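Local coordinates for protein methylmalonyl-CoA carboxyltransferase 5S subunit (Propionibacterium freudenreichii subsp. shermanii, PDB 1RQB) that transfers a carboxyl group from the biotin of the 1.3S subunit to pyruvate, forming oxaloacetate at a cobalt-containing TIM-barrel active site, at residues Ala199-Gln204 with Leu225-Thr230; Gly26-Val31 with Val246-Thr251; His36-Ala41 with Pro260-Thr265; His172-Tyr177 with Tyr207-Ala212; Ser229-Thr234 with Thr311-Ser316. One frame throughout, in Å; residues are numbered along the deposited sequence.

Interaction 1: Ala199-Gln204 with Leu225-Thr230; sequences ALLKPQ and LHCHST. With CO (cobalt (II) ion), chain B.
Ala199 and His228 mark the closest backbone approach, their CA atoms 4.9 Å apart; from there the 199-204 segment turns away into helix 203-217, while 225-228 runs on extended from strand 223-225 and the chain then turns at Ser229 and Thr230. No hydrogen bond joins the two segments. Ala199 CB lies 3.3 Å from His228 O and 3.6 Å from Thr230 N, and a larger side chain would run into that backbone. Leu201 and Leu225 reach toward each other tip to tip, with Leu201 CD2 3.7 Å from Leu225 CD1 and 3.9 Å from Cys227 SG. Leucine has the length for this: CG stands anti to the backbone N (chi1 -175°), and CD2 beyond it spans the gap. Cys227 turns to this apolar side, and the histidines flanking it turn to the metal: His226 NE2 binds cobalt at 2.2 Å and His228 NE2 at 2.1 Å. Water 1 is a further ligand, at 2.3 Å from cobalt, and Asp34 and the partly carboxylated Lys195 belong to the same site. His228 ND1 is hydrogen-bonded to Pro260 O, so its ring is held at both nitrogens. This is the His-X-His metal-binding motif at the C-terminal end of a TIM-barrel strand.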
# COMPACT_ATOMS: atom_id res chain seq x y z
N ALA A 199 0.25 -8.52 10.36
CA ALA A 199 -0.09 -7.09 10.24
C ALA A 199 -1.31 -6.74 11.09
O ALA A 199 -2.16 -5.95 10.70
CB ALA A 199 -0.37 -6.73 8.76
N LEU A 200 -1.36 -7.31 12.29
CA LEU A 200 -2.50 -7.08 13.19
C LEU A 200 -2.28 -5.87 14.09
O LEU A 200 -3.21 -5.41 14.75
CB LEU A 200 -2.68 -8.30 14.09
CG LEU A 200 -3.33 -9.53 13.48
CD1 LEU A 200 -3.14 -10.71 14.42
CD2 LEU A 200 -4.79 -9.24 13.24
N LEU A 201 -1.06 -5.35 14.13
CA LEU A 201 -0.74 -4.23 15.04
C LEU A 201 -1.31 -2.91 14.52
O LEU A 201 -0.85 -2.36 13.52
CB LEU A 201 0.77 -4.11 15.23
CG LEU A 201 1.22 -3.06 16.25
CD1 LEU A 201 0.81 -3.49 17.67
CD2 LEU A 201 2.74 -2.91 16.18
N LYS A 202 -2.32 -2.40 15.22
CA LYS A 202 -2.93 -1.12 14.85
C LYS A 202 -2.14 0.01 15.50
O LYS A 202 -1.33 -0.22 16.39
CB LYS A 202 -4.41 -1.08 15.27
CG LYS A 202 -5.30 -2.04 14.46
CD LYS A 202 -6.76 -1.90 14.87
CE LYS A 202 -7.67 -2.74 13.99
NZ LYS A 202 -9.10 -2.35 14.20
N PRO A 203 -2.36 1.25 15.04
CA PRO A 203 -1.65 2.43 15.56
C PRO A 203 -1.66 2.68 17.07
O PRO A 203 -0.61 2.90 17.66
CB PRO A 203 -2.30 3.58 14.80
CG PRO A 203 -2.64 2.96 13.48
CD PRO A 203 -3.22 1.62 13.91
N GLN A 204 -2.83 2.63 17.71
CA GLN A 204 -2.86 2.94 19.14
C GLN A 204 -2.13 1.86 19.94
O GLN A 204 -1.38 2.16 20.87
CB GLN A 204 -4.29 3.11 19.66
CG GLN A 204 -4.31 3.74 21.05
CD GLN A 204 -3.72 5.14 21.04
OE1 GLN A 204 -4.18 6.00 20.30
NE2 GLN A 204 -2.69 5.36 21.85
N LEU A 225 10.76 -2.73 15.41
CA LEU A 225 9.40 -3.14 15.04
C LEU A 225 9.39 -3.75 13.64
O LEU A 225 9.91 -3.17 12.69
CB LEU A 225 8.45 -1.94 15.11
CG LEU A 225 7.00 -2.16 14.68
CD1 LEU A 225 6.34 -3.18 15.61
CD2 LEU A 225 6.25 -0.83 14.72
N HIS A 226 8.80 -4.94 13.54
CA HIS A 226 8.69 -5.69 12.28
C HIS A 226 7.20 -5.88 11.96
O HIS A 226 6.53 -6.72 12.57
CB HIS A 226 9.36 -7.07 12.42
CG HIS A 226 9.30 -7.91 11.18
ND1 HIS A 226 10.20 -7.78 10.15
CD2 HIS A 226 8.43 -8.89 10.81
CE1 HIS A 226 9.89 -8.64 9.19
NE2 HIS A 226 8.82 -9.32 9.56
N CYS A 227 6.69 -5.11 11.02
CA CYS A 227 5.27 -5.23 10.65
C CYS A 227 5.13 -5.51 9.15
O CYS A 227 5.82 -4.90 8.33
CB CYS A 227 4.52 -3.90 10.87
SG CYS A 227 4.07 -3.47 12.54
N HIS A 228 4.24 -6.44 8.82
CA HIS A 228 3.90 -6.71 7.42
C HIS A 228 2.81 -5.70 7.04
O HIS A 228 2.28 -5.03 7.92
CB HIS A 228 3.42 -8.16 7.26
CG HIS A 228 4.54 -9.15 7.27
ND1 HIS A 228 4.84 -9.95 6.19
CD2 HIS A 228 5.49 -9.42 8.21
CE1 HIS A 228 5.93 -10.66 6.46
NE2 HIS A 228 6.33 -10.36 7.67
N SER A 229 2.45 -5.59 5.76
CA SER A 229 1.48 -4.58 5.34
C SER A 229 0.18 -5.21 4.84
O SER A 229 -0.63 -4.55 4.19
CB SER A 229 2.09 -3.74 4.21
OG SER A 229 2.61 -4.61 3.20
N THR A 230 -0.02 -6.48 5.16
CA THR A 230 -1.16 -7.28 4.70
C THR A 230 -2.53 -6.63 4.91
O THR A 230 -3.40 -6.75 4.04
CB THR A 230 -1.14 -8.65 5.40
OG1 THR A 230 0.22 -9.11 5.44
CG2 THR A 230 -2.00 -9.66 4.62
CO CO B . 8.09 -11.14 8.61
O HOH W 1 7.64 -13.13 7.63

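Interaction 2: Gly26-Val31 with Val246-Thr251; sequences GITELV and VDVVDT
Gly26 and Val248 begin a parallel pairing that continues through Ile27 with Val249, Thr28 with Asp250 and Glu29 with Thr251. Five backbone bonds hold it. Gly26 N donates to Asp247 O, Val249 N to Gly26 O, Thr28 N to Val249 O, Thr251 N to Thr28 O and Leu30 N to Thr251 O, all between 2.9 and 3.0 Å; the last is the most bent, 136° at the hydrogen. Glycine suits position 26 because a beta carbon would crowd Val248 CG2. On one face Ile27 CD1 presses tightly on Val249 CG2 at 3.4 Å. On the other, Thr28 and Asp250 lie side by side, and water 2 bridges them, 2.7 Å from Thr28 OG1 and 3.0 Å from Asp250 OD1. Thr28 OG1 also bonds to Ser63, while Asp250 OD2 takes His226 ND1 and a salt bridge from Arg135. The chain of Glu29 is bent at chi2 (57°), which folds CD back; OE2 accepts a capping bond from Val31 N at 3.0 Å through its anti lone pair, and another bond from Ile253 N. Thr265 OG1 is shared by Glu29 OE1 and Thr251 OG1. An alanine in place of Glu29 would probably leave those two N-H groups without this acceptor and Thr265 without one of its mates. The pairing joins the first and last strands of the barrel, and the Asp250 carboxylate would be expected to orient the His226 ring and make it a stronger cobalt ligand.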
# COMPACT_ATOMS: atom_id res chain seq x y z
N GLY A 26 16.39 4.13 13.13
CA GLY A 26 17.12 3.18 12.31
C GLY A 26 16.18 2.39 11.42
O GLY A 26 15.01 2.18 11.76
N ILE A 27 16.68 1.92 10.29
CA ILE A 27 15.87 1.14 9.34
C ILE A 27 16.57 -0.18 9.02
O ILE A 27 17.77 -0.20 8.71
CB ILE A 27 15.70 1.86 8.00
CG1 ILE A 27 14.93 3.18 8.20
CG2 ILE A 27 15.01 0.92 6.99
CD1 ILE A 27 13.51 3.01 8.62
N THR A 28 15.82 -1.27 9.10
CA THR A 28 16.34 -2.60 8.73
C THR A 28 15.71 -2.96 7.38
O THR A 28 14.49 -2.91 7.24
CB THR A 28 15.99 -3.67 9.78
OG1 THR A 28 16.89 -3.53 10.89
CG2 THR A 28 16.13 -5.09 9.21
N GLU A 29 16.54 -3.30 6.39
CA GLU A 29 16.06 -3.66 5.05
C GLU A 29 15.77 -5.16 4.99
O GLU A 29 16.59 -5.97 5.42
CB GLU A 29 17.11 -3.26 4.00
CG GLU A 29 16.73 -3.59 2.55
CD GLU A 29 15.41 -2.96 2.10
OE1 GLU A 29 15.22 -1.72 2.20
OE2 GLU A 29 14.55 -3.73 1.65
N LEU A 30 14.63 -5.52 4.39
CA LEU A 30 14.19 -6.92 4.35
C LEU A 30 14.17 -7.51 2.94
O LEU A 30 13.78 -8.66 2.77
CB LEU A 30 12.76 -7.00 4.89
CG LEU A 30 12.51 -6.45 6.30
CD1 LEU A 30 10.99 -6.33 6.55
CD2 LEU A 30 13.14 -7.41 7.32
N VAL A 31 14.60 -6.76 1.93
CA VAL A 31 14.50 -7.24 0.55
C VAL A 31 15.22 -8.57 0.30
O VAL A 31 14.75 -9.37 -0.52
CB VAL A 31 15.01 -6.19 -0.49
CG1 VAL A 31 16.53 -6.00 -0.36
CG2 VAL A 31 14.66 -6.64 -1.92
N VAL A 246 10.25 4.03 19.30
CA VAL A 246 10.88 2.84 18.73
C VAL A 246 12.23 3.22 18.11
O VAL A 246 12.38 4.27 17.49
CB VAL A 246 9.95 2.14 17.71
CG1 VAL A 246 9.98 2.85 16.34
CG2 VAL A 246 10.37 0.67 17.58
N ASP A 247 13.21 2.33 18.26
CA ASP A 247 14.58 2.60 17.80
C ASP A 247 14.80 2.26 16.33
O ASP A 247 15.50 3.00 15.64
CB ASP A 247 15.55 1.79 18.66
CG ASP A 247 15.42 2.12 20.13
OD1 ASP A 247 16.12 3.05 20.58
OD2 ASP A 247 14.60 1.48 20.83
N VAL A 248 14.21 1.17 15.85
CA VAL A 248 14.43 0.71 14.47
C VAL A 248 13.13 0.13 13.90
O VAL A 248 12.38 -0.53 14.62
CB VAL A 248 15.48 -0.46 14.41
CG1 VAL A 248 15.65 -0.97 12.95
CG2 VAL A 248 16.82 -0.02 15.02
N VAL A 249 12.84 0.37 12.62
CA VAL A 249 11.66 -0.24 12.00
C VAL A 249 12.10 -1.00 10.75
O VAL A 249 13.06 -0.60 10.09
CB VAL A 249 10.56 0.82 11.65
CG1 VAL A 249 10.02 1.47 12.96
CG2 VAL A 249 11.11 1.89 10.73
N ASP A 250 11.45 -2.14 10.45
CA ASP A 250 11.80 -2.96 9.29
C ASP A 250 10.94 -2.57 8.08
O ASP A 250 9.73 -2.39 8.21
CB ASP A 250 11.55 -4.45 9.56
CG ASP A 250 12.38 -5.00 10.70
OD1 ASP A 250 13.13 -4.23 11.34
OD2 ASP A 250 12.27 -6.23 10.95
N THR A 251 11.57 -2.46 6.92
CA THR A 251 10.86 -2.09 5.68
C THR A 251 11.49 -2.84 4.50
O THR A 251 12.55 -3.45 4.62
CB THR A 251 10.95 -0.56 5.41
OG1 THR A 251 12.32 -0.20 5.21
CG2 THR A 251 10.39 0.24 6.60
O HOH W 2 15.67 -4.96 12.80

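Interaction 3: His36-Ala41 with Pro260-Thr265; sequences HQSLMA and PGHNPT
Ser38 and Gly261 bring the two backbones nearest, CA to CA 5.3 Å, where the last turn of helix 31-39 meets the loop that follows strand 248-251. Ser38 is small enough to let the loop in: its CB lies 3.4 Å from Pro260 O, and 4.0 Å from Gly261 CA. Its OG stands anti to the carbonyl carbon, beside the backbone N (chi1 -58°), and bonds back to Asp34 O one turn earlier, so the hydroxyl is hydrogen-bonded within the helix. It makes no hydrogen bond to His262, whose nearest atom, CE1, lies 3.9 Å from Ser38 OG, with the hydroxyl oblique to the ring. Leu39 supplies the apolar half. Its CD2 meets Pro260 CD at 3.8 Å, the two side chains crossing at about a right angle, and is equally far, 3.8 Å, from Gly261 N. Glycine suits position 261, since a beta carbon would come tight against Leu39 CD1. Both segments belong to the C-terminal rim of the TIM barrel, where the active site lies; His36 and Gln37 of the same helical turn belong to the substrate-binding site, and Gln37 OE1 accepts from Ala70 N. Beyond Gly261, His262 packs its ring against those of His226 and His228. Its NE2 is hydrogen-bonded to OD1 of the cobalt ligand Asp34, which makes His262 a second-shell residue of the metal.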
# COMPACT_ATOMS: atom_id res chain seq x y z
N HIS A 36 11.09 -11.34 -0.32
CA HIS A 36 10.78 -12.34 -1.35
C HIS A 36 10.16 -13.59 -0.73
O HIS A 36 9.44 -14.34 -1.39
CB HIS A 36 12.01 -12.66 -2.21
CG HIS A 36 13.13 -13.30 -1.48
ND1 HIS A 36 13.21 -14.67 -1.30
CD2 HIS A 36 14.23 -12.78 -0.90
CE1 HIS A 36 14.32 -14.96 -0.65
NE2 HIS A 36 14.96 -13.83 -0.39
N GLN A 37 10.42 -13.82 0.55
CA GLN A 37 9.78 -14.97 1.21
C GLN A 37 8.27 -14.73 1.24
O GLN A 37 7.47 -15.62 0.99
CB GLN A 37 10.26 -15.13 2.66
CG GLN A 37 9.55 -16.28 3.41
CD GLN A 37 10.13 -16.55 4.79
OE1 GLN A 37 11.34 -16.59 4.98
NE2 GLN A 37 9.25 -16.77 5.77
N SER A 38 7.89 -13.49 1.53
CA SER A 38 6.48 -13.10 1.68
C SER A 38 5.80 -12.83 0.34
O SER A 38 4.61 -13.07 0.20
CB SER A 38 6.39 -11.84 2.55
OG SER A 38 6.99 -12.06 3.81
N LEU A 39 6.55 -12.35 -0.65
CA LEU A 39 5.90 -11.98 -1.92
C LEU A 39 6.09 -13.00 -3.04
O LEU A 39 5.26 -13.06 -3.95
CB LEU A 39 6.43 -10.62 -2.39
CG LEU A 39 6.01 -9.44 -1.50
CD1 LEU A 39 6.78 -8.20 -1.88
CD2 LEU A 39 4.50 -9.22 -1.65
N MSE A 40 7.14 -13.81 -3.01
CA MSE A 40 7.34 -14.73 -4.14
C MSE A 40 7.85 -16.11 -3.70
O MSE A 40 8.73 -16.70 -4.32
CB MSE A 40 8.24 -14.08 -5.19
CG MSE A 40 9.53 -13.49 -4.69
SE MSE A 40 9.96 -11.86 -5.71
CE MSE A 40 8.89 -10.60 -4.75
N ALA A 41 7.26 -16.59 -2.61
CA ALA A 41 7.51 -17.93 -2.06
C ALA A 41 8.99 -18.23 -1.82
O ALA A 41 9.43 -19.36 -2.01
CB ALA A 41 6.89 -18.98 -3.01
N PRO A 260 1.23 -8.86 1.21
CA PRO A 260 1.65 -9.74 2.31
C PRO A 260 3.09 -9.44 2.71
O PRO A 260 3.64 -10.06 3.62
CB PRO A 260 1.54 -11.14 1.72
CG PRO A 260 0.74 -10.98 0.47
CD PRO A 260 1.06 -9.62 -0.04
N GLY A 261 3.69 -8.49 2.00
CA GLY A 261 5.04 -8.06 2.27
C GLY A 261 5.09 -6.98 3.34
O GLY A 261 4.39 -7.08 4.35
N HIS A 262 5.85 -5.92 3.09
CA HIS A 262 6.07 -4.88 4.11
C HIS A 262 5.89 -3.47 3.54
O HIS A 262 5.72 -3.28 2.34
CB HIS A 262 7.50 -5.04 4.64
CG HIS A 262 7.87 -6.47 4.91
ND1 HIS A 262 8.29 -7.33 3.92
CD2 HIS A 262 7.82 -7.20 6.05
CE1 HIS A 262 8.49 -8.53 4.44
NE2 HIS A 262 8.21 -8.48 5.73
N ASN A 263 5.91 -2.50 4.46
CA ASN A 263 5.81 -1.08 4.09
C ASN A 263 7.11 -0.71 3.38
O ASN A 263 8.17 -1.24 3.72
CB ASN A 263 5.53 -0.25 5.34
CG ASN A 263 4.22 -0.66 6.01
OD1 ASN A 263 3.15 -0.52 5.43
ND2 ASN A 263 4.32 -1.21 7.22
N PRO A 264 7.04 0.18 2.38
CA PRO A 264 8.18 0.64 1.57
C PRO A 264 9.23 1.48 2.29
O PRO A 264 8.92 2.47 2.95
CB PRO A 264 7.52 1.41 0.41
CG PRO A 264 6.02 1.15 0.57
CD PRO A 264 5.84 0.97 2.03
N THR A 265 10.49 1.08 2.12
CA THR A 265 11.63 1.76 2.76
C THR A 265 11.62 3.25 2.43
O THR A 265 11.68 4.10 3.32
CB THR A 265 12.96 1.14 2.26
OG1 THR A 265 13.01 -0.23 2.67
CG2 THR A 265 14.16 1.91 2.82

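Interaction 4: His172-Tyr177 with Tyr207-Ala212; sequences HTVEGY and YDIIKA
The Tyr177 ring takes the CD1 methyl of Ile209 obliquely, CD1 to CD1 3.6 Å, and Ile209 CD1 is 4.0 Å from Tyr177 CE1. The Tyr166 ring also meets the Tyr177 ring, their planes about 35° apart. In the other helix, the Tyr207 ring has Asp208 OD1 at its edge, in plane. In Ile209, CG1 is anti to the carbonyl carbon (chi1 -69°), and CD1 continues from it in an extended chain (chi2 165°) to the tyrosine ring; the same CG1 meets Val174 CG2 at 3.9 Å. Val174 uses its two branches separately: while CG2 takes Ile209, CG1 rests on Ala212 CB at 3.7 Å, the small alanine leaving room for it. The CA atoms of Val174 and Ile209 are 5.5 Å apart. An alanine in place of Ile209 would probably open a gap between Val174 CG2 and the Tyr177 ring, leaving the ring less firmly held on this side. Polar ends are tied elsewhere: Tyr177 OH bonds to Thr167 O and Asp208 OD1 to Gln204 NE2. Thr173 is the N-cap that starts helix 174-186, its OG1 accepting from Gly176 N at 3.0 Å. The contact thus joins two successive helices of the outer layer of the barrel, 174-186 and 203-217. No hydrogen bond crosses between the segments, and aliphatic branches and an aromatic ring meet by shape and dispersion, which implies an apolar, largely non-directional contact.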
# COMPACT_ATOMS: atom_id res chain seq x y z
N HIS A 172 -4.20 -11.67 25.30
CA HIS A 172 -3.02 -10.85 25.03
C HIS A 172 -3.33 -9.39 25.38
O HIS A 172 -4.33 -8.84 24.93
CB HIS A 172 -2.57 -11.01 23.58
CG HIS A 172 -1.94 -12.34 23.31
ND1 HIS A 172 -2.68 -13.46 23.02
CD2 HIS A 172 -0.65 -12.74 23.40
CE1 HIS A 172 -1.87 -14.51 22.96
NE2 HIS A 172 -0.63 -14.10 23.19
N THR A 173 -2.46 -8.79 26.19
CA THR A 173 -2.66 -7.41 26.66
C THR A 173 -1.31 -6.68 26.70
O THR A 173 -0.25 -7.29 26.63
CB THR A 173 -3.21 -7.41 28.10
OG1 THR A 173 -2.24 -8.01 28.97
CG2 THR A 173 -4.50 -8.23 28.19
N VAL A 174 -1.37 -5.36 26.84
CA VAL A 174 -0.14 -4.56 26.93
C VAL A 174 0.69 -5.07 28.10
O VAL A 174 1.90 -5.26 27.98
CB VAL A 174 -0.46 -3.07 27.14
CG1 VAL A 174 0.82 -2.30 27.47
CG2 VAL A 174 -1.10 -2.50 25.89
N GLU A 175 0.05 -5.29 29.24
CA GLU A 175 0.78 -5.76 30.43
C GLU A 175 1.44 -7.11 30.13
O GLU A 175 2.53 -7.40 30.61
CB GLU A 175 -0.17 -5.89 31.63
CG GLU A 175 0.51 -6.38 32.91
CD GLU A 175 -0.42 -6.35 34.12
OE1 GLU A 175 -1.50 -6.98 34.06
OE2 GLU A 175 -0.07 -5.70 35.12
N GLY A 176 0.77 -7.94 29.34
CA GLY A 176 1.34 -9.23 29.00
C GLY A 176 2.59 -9.08 28.16
O GLY A 176 3.56 -9.82 28.35
N TYR A 177 2.59 -8.13 27.23
CA TYR A 177 3.76 -7.91 26.37
C TYR A 177 4.91 -7.30 27.17
O TYR A 177 6.07 -7.65 26.98
CB TYR A 177 3.38 -7.02 25.18
CG TYR A 177 2.46 -7.73 24.20
CD1 TYR A 177 1.24 -7.16 23.82
CD2 TYR A 177 2.81 -8.96 23.66
CE1 TYR A 177 0.39 -7.82 22.92
CE2 TYR A 177 1.97 -9.63 22.76
CZ TYR A 177 0.77 -9.05 22.40
OH TYR A 177 -0.03 -9.70 21.50
N TYR A 207 1.65 2.32 19.70
CA TYR A 207 2.10 3.41 20.58
C TYR A 207 2.09 2.94 22.04
O TYR A 207 3.08 3.08 22.75
CB TYR A 207 1.16 4.62 20.42
CG TYR A 207 1.52 5.79 21.31
CD1 TYR A 207 2.36 6.81 20.86
CD2 TYR A 207 1.03 5.86 22.61
CE1 TYR A 207 2.69 7.88 21.70
CE2 TYR A 207 1.36 6.93 23.45
CZ TYR A 207 2.19 7.93 22.99
OH TYR A 207 2.51 8.98 23.82
N ASP A 208 0.97 2.38 22.50
CA ASP A 208 0.80 1.96 23.90
C ASP A 208 1.81 0.89 24.32
O ASP A 208 2.38 0.96 25.42
CB ASP A 208 -0.61 1.41 24.13
CG ASP A 208 -1.69 2.48 24.01
OD1 ASP A 208 -1.34 3.67 23.88
OD2 ASP A 208 -2.88 2.13 24.05
N ILE A 209 2.06 -0.11 23.49
CA ILE A 209 3.00 -1.17 23.86
C ILE A 209 4.44 -0.65 23.88
O ILE A 209 5.18 -0.90 24.83
CB ILE A 209 2.87 -2.39 22.89
CG1 ILE A 209 1.52 -3.09 23.11
CG2 ILE A 209 4.00 -3.40 23.15
CD1 ILE A 209 1.13 -4.05 21.99
N ILE A 210 4.84 0.06 22.83
CA ILE A 210 6.22 0.58 22.77
C ILE A 210 6.46 1.53 23.94
O ILE A 210 7.50 1.49 24.59
CB ILE A 210 6.49 1.35 21.46
CG1 ILE A 210 6.38 0.41 20.26
CG2 ILE A 210 7.87 1.99 21.50
CD1 ILE A 210 7.38 -0.70 20.27
N LYS A 211 5.48 2.38 24.22
CA LYS A 211 5.60 3.34 25.32
C LYS A 211 5.68 2.61 26.66
O LYS A 211 6.48 2.96 27.52
CB LYS A 211 4.39 4.28 25.30
CG LYS A 211 4.50 5.48 26.23
CD LYS A 211 5.70 6.34 25.83
CE LYS A 211 5.80 7.61 26.66
NZ LYS A 211 4.66 8.53 26.37
N ALA A 212 4.86 1.58 26.85
CA ALA A 212 4.85 0.85 28.14
C ALA A 212 6.18 0.13 28.37
O ALA A 212 6.67 0.06 29.50
CB ALA A 212 3.68 -0.13 28.19

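Interaction 5: Ser229-Thr234 with Thr311-Ser316; sequences STTGVT and TSIFKS
Thr231 stands with OG1 between the backbone N and the carbonyl carbon (chi1 56°) and CG2 anti to that carbon, while Phe314 carries its ring on a CG anti to its own carbonyl carbon (chi1 -73°); these settings bring the threonine branches to the helix and the ring to the loop. The two side chains cross at about a right angle, Thr231 CB lying 3.7 Å from Phe314 CE1, oblique to the ring. Threonine suits the place because it is two-faced: CG2 meets Ile313 CG2 at 3.7 Å, whereas OG1, 3.9 Å from Phe314 CZ, keeps a hydrogen bond to Ala199 O. Val233 comes at the same ring tip to tip, its CG1 4.1 Å from Phe314 CE1. Thr311 CG2 lies 3.4 Å from Thr231 O, a carbonyl that is bonded to Ser267 OG of the second subunit. The loop includes a type I beta turn from Ser229 to Gly232, closed by Gly232 N donating to Ser229 O at 2.9 Å; glycine suits the residue after Thr231, where phi is positive (76°). Lys202 adds a cation-pi contact to Phe314, and the same lysine forms salt bridges with Glu270 and Glu273 of the second subunit. No hydrogen bond joins the two segments themselves. The arrangement joins a loop at the C-terminal end of a TIM-barrel strand, just past the His-X-His pair, to the short helix 313-316, which falls in the conserved carboxylase family region, at the dimer interface.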
# COMPACT_ATOMS: atom_id res chain seq x y z
N SER A 229 2.45 -5.59 5.76
CA SER A 229 1.48 -4.58 5.34
C SER A 229 0.18 -5.21 4.84
O SER A 229 -0.63 -4.55 4.19
CB SER A 229 2.09 -3.74 4.21
OG SER A 229 2.61 -4.61 3.20
N THR A 230 -0.02 -6.48 5.16
CA THR A 230 -1.16 -7.28 4.70
C THR A 230 -2.53 -6.63 4.91
O THR A 230 -3.40 -6.75 4.04
CB THR A 230 -1.14 -8.65 5.40
OG1 THR A 230 0.22 -9.11 5.44
CG2 THR A 230 -2.00 -9.66 4.62
N THR A 231 -2.75 -5.97 6.03
CA THR A 231 -4.05 -5.35 6.34
C THR A 231 -4.09 -3.87 5.92
O THR A 231 -5.12 -3.22 6.04
CB THR A 231 -4.32 -5.37 7.83
OG1 THR A 231 -3.23 -4.71 8.49
CG2 THR A 231 -4.47 -6.80 8.32
N GLY A 232 -2.95 -3.33 5.51
CA GLY A 232 -2.90 -1.94 5.10
C GLY A 232 -2.91 -0.87 6.19
O GLY A 232 -3.00 0.31 5.86
N VAL A 233 -2.78 -1.24 7.47
CA VAL A 233 -2.85 -0.23 8.53
C VAL A 233 -1.50 0.01 9.20
O VAL A 233 -1.34 0.98 9.94
CB VAL A 233 -3.82 -0.66 9.70
CG1 VAL A 233 -5.14 -1.22 9.14
CG2 VAL A 233 -3.15 -1.73 10.58
N THR A 234 -0.50 -0.82 8.92
CA THR A 234 0.74 -0.76 9.70
C THR A 234 1.70 0.38 9.36
O THR A 234 2.61 0.65 10.15
CB THR A 234 1.49 -2.10 9.67
OG1 THR A 234 1.86 -2.41 8.33
CG2 THR A 234 0.59 -3.22 10.24
N THR A 311 -8.34 -7.02 5.30
CA THR A 311 -8.57 -6.63 6.70
C THR A 311 -9.53 -7.61 7.39
O THR A 311 -9.91 -7.39 8.54
CB THR A 311 -9.24 -5.24 6.82
OG1 THR A 311 -10.49 -5.28 6.12
CG2 THR A 311 -8.35 -4.12 6.24
N SER A 312 -9.92 -8.69 6.72
CA SER A 312 -10.91 -9.60 7.31
C SER A 312 -10.40 -10.23 8.61
O SER A 312 -11.18 -10.59 9.48
CB SER A 312 -11.30 -10.69 6.30
OG SER A 312 -10.17 -11.46 5.93
N ILE A 313 -9.08 -10.34 8.75
CA ILE A 313 -8.49 -10.97 9.94
C ILE A 313 -8.90 -10.24 11.22
O ILE A 313 -8.97 -10.85 12.29
CB ILE A 313 -6.96 -11.01 9.83
CG1 ILE A 313 -6.38 -11.85 10.98
CG2 ILE A 313 -6.40 -9.57 9.88
CD1 ILE A 313 -4.85 -11.99 10.95
N PHE A 314 -9.18 -8.94 11.14
CA PHE A 314 -9.55 -8.18 12.35
C PHE A 314 -10.86 -8.70 12.94
O PHE A 314 -11.15 -8.49 14.12
CB PHE A 314 -9.65 -6.69 12.04
CG PHE A 314 -8.31 -6.04 11.83
CD1 PHE A 314 -8.05 -5.29 10.68
CD2 PHE A 314 -7.31 -6.17 12.79
CE1 PHE A 314 -6.81 -4.68 10.49
CE2 PHE A 314 -6.06 -5.57 12.60
CZ PHE A 314 -5.81 -4.82 11.46
N LYS A 315 -11.64 -9.39 12.12
CA LYS A 315 -12.92 -9.95 12.59
C LYS A 315 -12.81 -11.46 12.82
O LYS A 315 -13.27 -11.97 13.84
CB LYS A 315 -14.02 -9.69 11.56
CG LYS A 315 -15.34 -10.35 11.90
CD LYS A 315 -16.37 -10.18 10.80
CE LYS A 315 -17.67 -10.90 11.14
NZ LYS A 315 -18.62 -10.92 9.99
N SER A 316 -12.18 -12.16 11.88
CA SER A 316 -12.10 -13.63 11.89
C SER A 316 -10.88 -14.20 12.61
O SER A 316 -10.86 -15.40 12.88
CB SER A 316 -12.07 -14.14 10.47
OG SER A 316 -10.79 -13.88 9.91

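Four of the five contacts gather round the cobalt end of the barrel. Interactions 1 and 5 are closest, with centres 9 Å apart; they share Ser229 and Thr230, so the loop leaving the metal-binding histidines is the one that meets helix 313-316. Interaction 3 joins interaction 1 through Ser229 N to Gly261 O, 2.8 Å, and brings the His262 side chain to about 4 Å from the cobalt. Interaction 2 closes the barrel and reaches the cobalt ligand of interaction 1 through Asp250 OD2 and His226 ND1, 2.7 Å apart. Interaction 4 is more remote, its centre about 26 Å from that of interaction 3, yet it shares helix 203-217 with interaction 1, and Ile210 CG2 packs 3.8 Å from Val246 N of interaction 2.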